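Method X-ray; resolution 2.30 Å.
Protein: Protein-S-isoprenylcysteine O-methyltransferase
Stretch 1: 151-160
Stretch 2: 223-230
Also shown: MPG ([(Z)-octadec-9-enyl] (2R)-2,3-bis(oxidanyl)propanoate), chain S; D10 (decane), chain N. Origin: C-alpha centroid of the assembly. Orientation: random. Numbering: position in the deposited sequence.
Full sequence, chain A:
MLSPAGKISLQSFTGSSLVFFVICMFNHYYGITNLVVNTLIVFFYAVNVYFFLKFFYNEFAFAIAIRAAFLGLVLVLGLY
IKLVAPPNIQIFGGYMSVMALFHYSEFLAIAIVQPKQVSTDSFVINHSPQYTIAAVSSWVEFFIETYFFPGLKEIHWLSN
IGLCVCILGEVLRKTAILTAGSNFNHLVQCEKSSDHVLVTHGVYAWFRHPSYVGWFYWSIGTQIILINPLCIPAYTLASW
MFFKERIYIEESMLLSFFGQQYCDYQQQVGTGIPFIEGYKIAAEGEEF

Stretch 1 151-160: GLKEIHWLSN
Stretch 2 223-230: QIILINPL

The ammonium group of Lys 153 anchors the contact by donating hydrogen bonds to three oxygens at the C-terminal end of the helix that contains Gln 223 to Ile 225. Its NZ lies 2.6 Å from Ile 227 O, 2.9 Å from Leu 226 O and 2.9 Å from Asn 228 OD1. The side chain reaches them through an m, m, t, t rotamer: CA-to-CB points sideways, and the two trans torsions at the end carry the amine to the other stretch. Carbonyls at a helix end lack the usual amide partners, so they suit a buried cation.

The two backbone acceptors, Leu 226 O and Ile 227 O, lie in a Schellman turn. Ile 227 leaves helical geometry at phi/psi 49/55°, while two bonds fold back into the last turn, from Ile 227 N to Ile 224 O (3.0 Å) and from Asn 228 N to Gln 223 O (3.2 Å). Asn 228 then extends at -101/101°. Its side chain (chi1 -80°, chi2 -22°) is held by a nearly linear hydrogen bond from ND2 to Gln 223 OE1 (3.1 Å, 173°), which leaves OD1 turned to the lysine.

A second polar link lies where the backbones come closest, with Ser 159 CA 4.0 Å from Ile 225 CA. Ser 159, chi1 t, donates from OG to Ile 225 O at 2.7 Å, although the position of that carbonyl oxygen is less certain. Ser 159 OG also meets Ile 225 CG2 at 3.5 Å, even though Ile 225 points away overall.

Ile 227 dominates the apolar packing. Its CA-to-CB bond points toward stretch 1, and an m, t rotamer sends CD1 into the bend between Lys 153 and the helix 156–160, for which Ile 155 (phi/psi -91/79°) is the N-cap residue. There Ile 227 CD1 lies 3.2 Å from Ile 155 O, 3.5 Å from Leu 152 O, 4.0 Å from Leu 158 CB and 4.1 Å from Ile 155 CB. Leu 152, in a t, p rotamer, extends the packing: CD1 touches Ile 227 CG2 at 3.7 Å and CD2 reaches Pro 229 CD at 4.2 Å. Farther along, Ile 224 (m, t) places CG2 3.6 Å from Leu 158 O.

His 156 and Trp 157 point away from stretch 2 and meet bound ligands instead. MPG O3 sits over one face of the His 156 ring, 3.1 Å from CG, and decane C6 lies over one face of the Trp 157 indole.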

# COMPACT_ATOMS: atom_id res chain seq x y z
N GLY A 151 11.47 -13.22 -28.07
CA GLY A 151 11.61 -14.55 -27.51
C GLY A 151 11.69 -14.55 -26.00
O GLY A 151 11.33 -15.53 -25.35
N LEU A 152 12.17 -13.45 -25.41
CA LEU A 152 12.26 -13.36 -23.96
C LEU A 152 10.89 -13.48 -23.31
O LEU A 152 10.73 -14.18 -22.31
CB LEU A 152 12.93 -12.04 -23.56
CG LEU A 152 13.07 -11.75 -22.06
CD1 LEU A 152 14.02 -12.72 -21.41
CD2 LEU A 152 13.52 -10.32 -21.85
N LYS A 153 9.89 -12.79 -23.86
CA LYS A 153 8.54 -12.82 -23.30
C LYS A 153 7.74 -14.03 -23.76
O LYS A 153 6.60 -14.20 -23.31
CB LYS A 153 7.80 -11.54 -23.66
CG LYS A 153 8.59 -10.26 -23.42
CD LYS A 153 9.07 -10.14 -21.98
CE LYS A 153 9.76 -8.81 -21.74
NZ LYS A 153 10.28 -8.68 -20.36
N GLU A 154 8.29 -14.86 -24.64
CA GLU A 154 7.64 -16.08 -25.09
C GLU A 154 8.01 -17.29 -24.24
O GLU A 154 7.65 -18.41 -24.59
CB GLU A 154 7.97 -16.35 -26.56
CG GLU A 154 7.27 -15.42 -27.53
CD GLU A 154 7.82 -15.51 -28.94
OE1 GLU A 154 8.42 -14.52 -29.41
OE2 GLU A 154 7.68 -16.58 -29.57
N ILE A 155 8.73 -17.08 -23.14
CA ILE A 155 9.10 -18.17 -22.23
C ILE A 155 7.98 -18.25 -21.20
O ILE A 155 8.09 -17.78 -20.06
CB ILE A 155 10.48 -17.96 -21.60
CG1 ILE A 155 11.53 -17.67 -22.68
CG2 ILE A 155 10.87 -19.19 -20.78
CD1 ILE A 155 12.87 -17.22 -22.14
N HIS A 156 6.87 -18.86 -21.61
CA HIS A 156 5.65 -18.81 -20.80
C HIS A 156 5.78 -19.57 -19.49
O HIS A 156 5.17 -19.18 -18.49
CB HIS A 156 4.47 -19.34 -21.62
CG HIS A 156 4.01 -18.41 -22.70
ND1 HIS A 156 4.67 -17.23 -22.99
CD2 HIS A 156 2.96 -18.48 -23.55
CE1 HIS A 156 4.04 -16.62 -23.98
NE2 HIS A 156 3.00 -17.35 -24.33
N TRP A 157 6.57 -20.65 -19.46
CA TRP A 157 6.71 -21.41 -18.22
C TRP A 157 7.35 -20.57 -17.13
O TRP A 157 7.00 -20.72 -15.95
CB TRP A 157 7.51 -22.70 -18.46
CG TRP A 157 8.90 -22.49 -18.95
CD1 TRP A 157 9.32 -22.45 -20.25
CD2 TRP A 157 10.08 -22.29 -18.15
NE1 TRP A 157 10.68 -22.24 -20.31
CE2 TRP A 157 11.17 -22.14 -19.04
CE3 TRP A 157 10.31 -22.23 -16.78
CZ2 TRP A 157 12.47 -21.93 -18.59
CZ3 TRP A 157 11.61 -22.02 -16.33
CH2 TRP A 157 12.67 -21.87 -17.24
N LEU A 158 8.29 -19.69 -17.49
CA LEU A 158 8.87 -18.79 -16.50
C LEU A 158 7.81 -17.83 -15.96
O LEU A 158 7.70 -17.64 -14.74
CB LEU A 158 10.03 -18.00 -17.12
CG LEU A 158 11.42 -18.14 -16.50
CD1 LEU A 158 12.39 -17.18 -17.18
CD2 LEU A 158 11.40 -17.89 -15.00
N SER A 159 7.03 -17.22 -16.85
CA SER A 159 6.01 -16.28 -16.42
C SER A 159 4.96 -16.96 -15.55
O SER A 159 4.48 -16.38 -14.57
CB SER A 159 5.35 -15.64 -17.64
OG SER A 159 4.24 -14.84 -17.27
N ASN A 160 4.60 -18.20 -15.88
CA ASN A 160 3.63 -18.93 -15.07
C ASN A 160 4.17 -19.24 -13.69
O ASN A 160 3.39 -19.41 -12.74
CB ASN A 160 3.21 -20.22 -15.79
CG ASN A 160 2.44 -19.95 -17.06
OD1 ASN A 160 1.89 -18.86 -17.25
ND2 ASN A 160 2.41 -20.93 -17.95
N GLN A 223 6.88 -9.15 -11.46
CA GLN A 223 7.96 -8.96 -12.42
C GLN A 223 8.49 -10.27 -12.97
O GLN A 223 9.08 -10.27 -14.06
CB GLN A 223 9.09 -8.16 -11.77
CG GLN A 223 8.65 -6.79 -11.29
CD GLN A 223 7.91 -6.02 -12.36
OE1 GLN A 223 8.46 -5.74 -13.43
NE2 GLN A 223 6.65 -5.70 -12.11
N ILE A 224 8.29 -11.38 -12.26
CA ILE A 224 8.57 -12.68 -12.85
C ILE A 224 7.54 -12.99 -13.93
O ILE A 224 7.87 -13.55 -14.98
CB ILE A 224 8.61 -13.77 -11.77
CG1 ILE A 224 9.71 -13.45 -10.75
CG2 ILE A 224 8.84 -15.15 -12.41
CD1 ILE A 224 9.86 -14.47 -9.63
N ILE A 225 6.28 -12.62 -13.69
CA ILE A 225 5.26 -12.74 -14.74
C ILE A 225 5.75 -12.06 -16.00
O ILE A 225 5.78 -12.65 -17.08
CB ILE A 225 3.92 -12.16 -14.26
CG1 ILE A 225 3.42 -12.92 -13.03
CG2 ILE A 225 2.88 -12.21 -15.38
CD1 ILE A 225 2.16 -12.35 -12.41
N LEU A 226 6.17 -10.80 -15.87
CA LEU A 226 6.62 -9.99 -17.00
C LEU A 226 7.96 -10.44 -17.56
O LEU A 226 8.34 -9.97 -18.64
CB LEU A 226 6.70 -8.52 -16.56
CG LEU A 226 5.64 -7.51 -17.00
CD1 LEU A 226 4.29 -8.14 -17.33
CD2 LEU A 226 5.46 -6.46 -15.91
N ILE A 227 8.68 -11.31 -16.87
CA ILE A 227 10.03 -11.70 -17.27
C ILE A 227 10.83 -10.42 -17.54
O ILE A 227 11.38 -10.24 -18.63
CB ILE A 227 10.01 -12.63 -18.50
CG1 ILE A 227 9.00 -13.76 -18.28
CG2 ILE A 227 11.41 -13.19 -18.76
CD1 ILE A 227 8.97 -14.82 -19.38
N ASN A 228 10.88 -9.53 -16.54
CA ASN A 228 11.65 -8.30 -16.62
C ASN A 228 12.95 -8.49 -15.85
O ASN A 228 12.95 -8.40 -14.61
CB ASN A 228 10.85 -7.13 -16.05
CG ASN A 228 9.84 -6.57 -17.04
OD1 ASN A 228 9.98 -6.74 -18.25
ND2 ASN A 228 8.83 -5.88 -16.53
N PRO A 229 14.09 -8.74 -16.51
CA PRO A 229 15.33 -8.99 -15.76
C PRO A 229 15.84 -7.78 -14.99
O PRO A 229 16.64 -7.97 -14.05
CB PRO A 229 16.32 -9.42 -16.85
CG PRO A 229 15.78 -8.85 -18.11
CD PRO A 229 14.29 -8.86 -17.96
N LEU A 230 15.44 -6.57 -15.34
CA LEU A 230 15.88 -5.39 -14.59
C LEU A 230 14.99 -5.10 -13.39
O LEU A 230 15.49 -4.72 -12.33
CB LEU A 230 15.93 -4.17 -15.51
CG LEU A 230 16.83 -4.26 -16.74
CD1 LEU A 230 16.74 -2.98 -17.56
CD2 LEU A 230 18.28 -4.54 -16.34
C2 MPG S . -4.29 -19.07 -21.41
C3 MPG S . -4.66 -17.89 -20.51
C4 MPG S . -5.87 -18.25 -19.65
C5 MPG S . -5.41 -19.01 -18.41
C6 MPG S . -4.86 -18.03 -17.38
C7 MPG S . -4.43 -18.76 -16.10
C8 MPG S . -3.32 -19.78 -16.37
C9 MPG S . -2.11 -19.07 -16.99
C10 MPG S . -1.08 -19.73 -17.47
C11 MPG S . -1.00 -21.26 -17.46
C12 MPG S . -1.38 -21.80 -18.83
C13 MPG S . -1.76 -23.27 -18.71
C14 MPG S . -0.61 -24.04 -18.06
O1 MPG S . -2.09 -18.13 -21.40
C1 MPG S . -3.05 -18.72 -22.23
CXD MPG S . -0.05 -16.62 -21.36
O2 MPG S . 0.93 -16.18 -22.26
C21 MPG S . 0.60 -17.31 -20.17
O3 MPG S . 1.84 -17.85 -20.55
O4 MPG S . -0.77 -17.92 -23.20
CX3 MPG S . -0.99 -17.60 -22.08
C3 D10 N . 8.11 -26.31 -18.20
C4 D10 N . 9.62 -26.20 -18.00
C5 D10 N . 10.30 -26.00 -19.36
C6 D10 N . 11.81 -25.85 -19.16
C7 D10 N . 12.48 -25.66 -20.52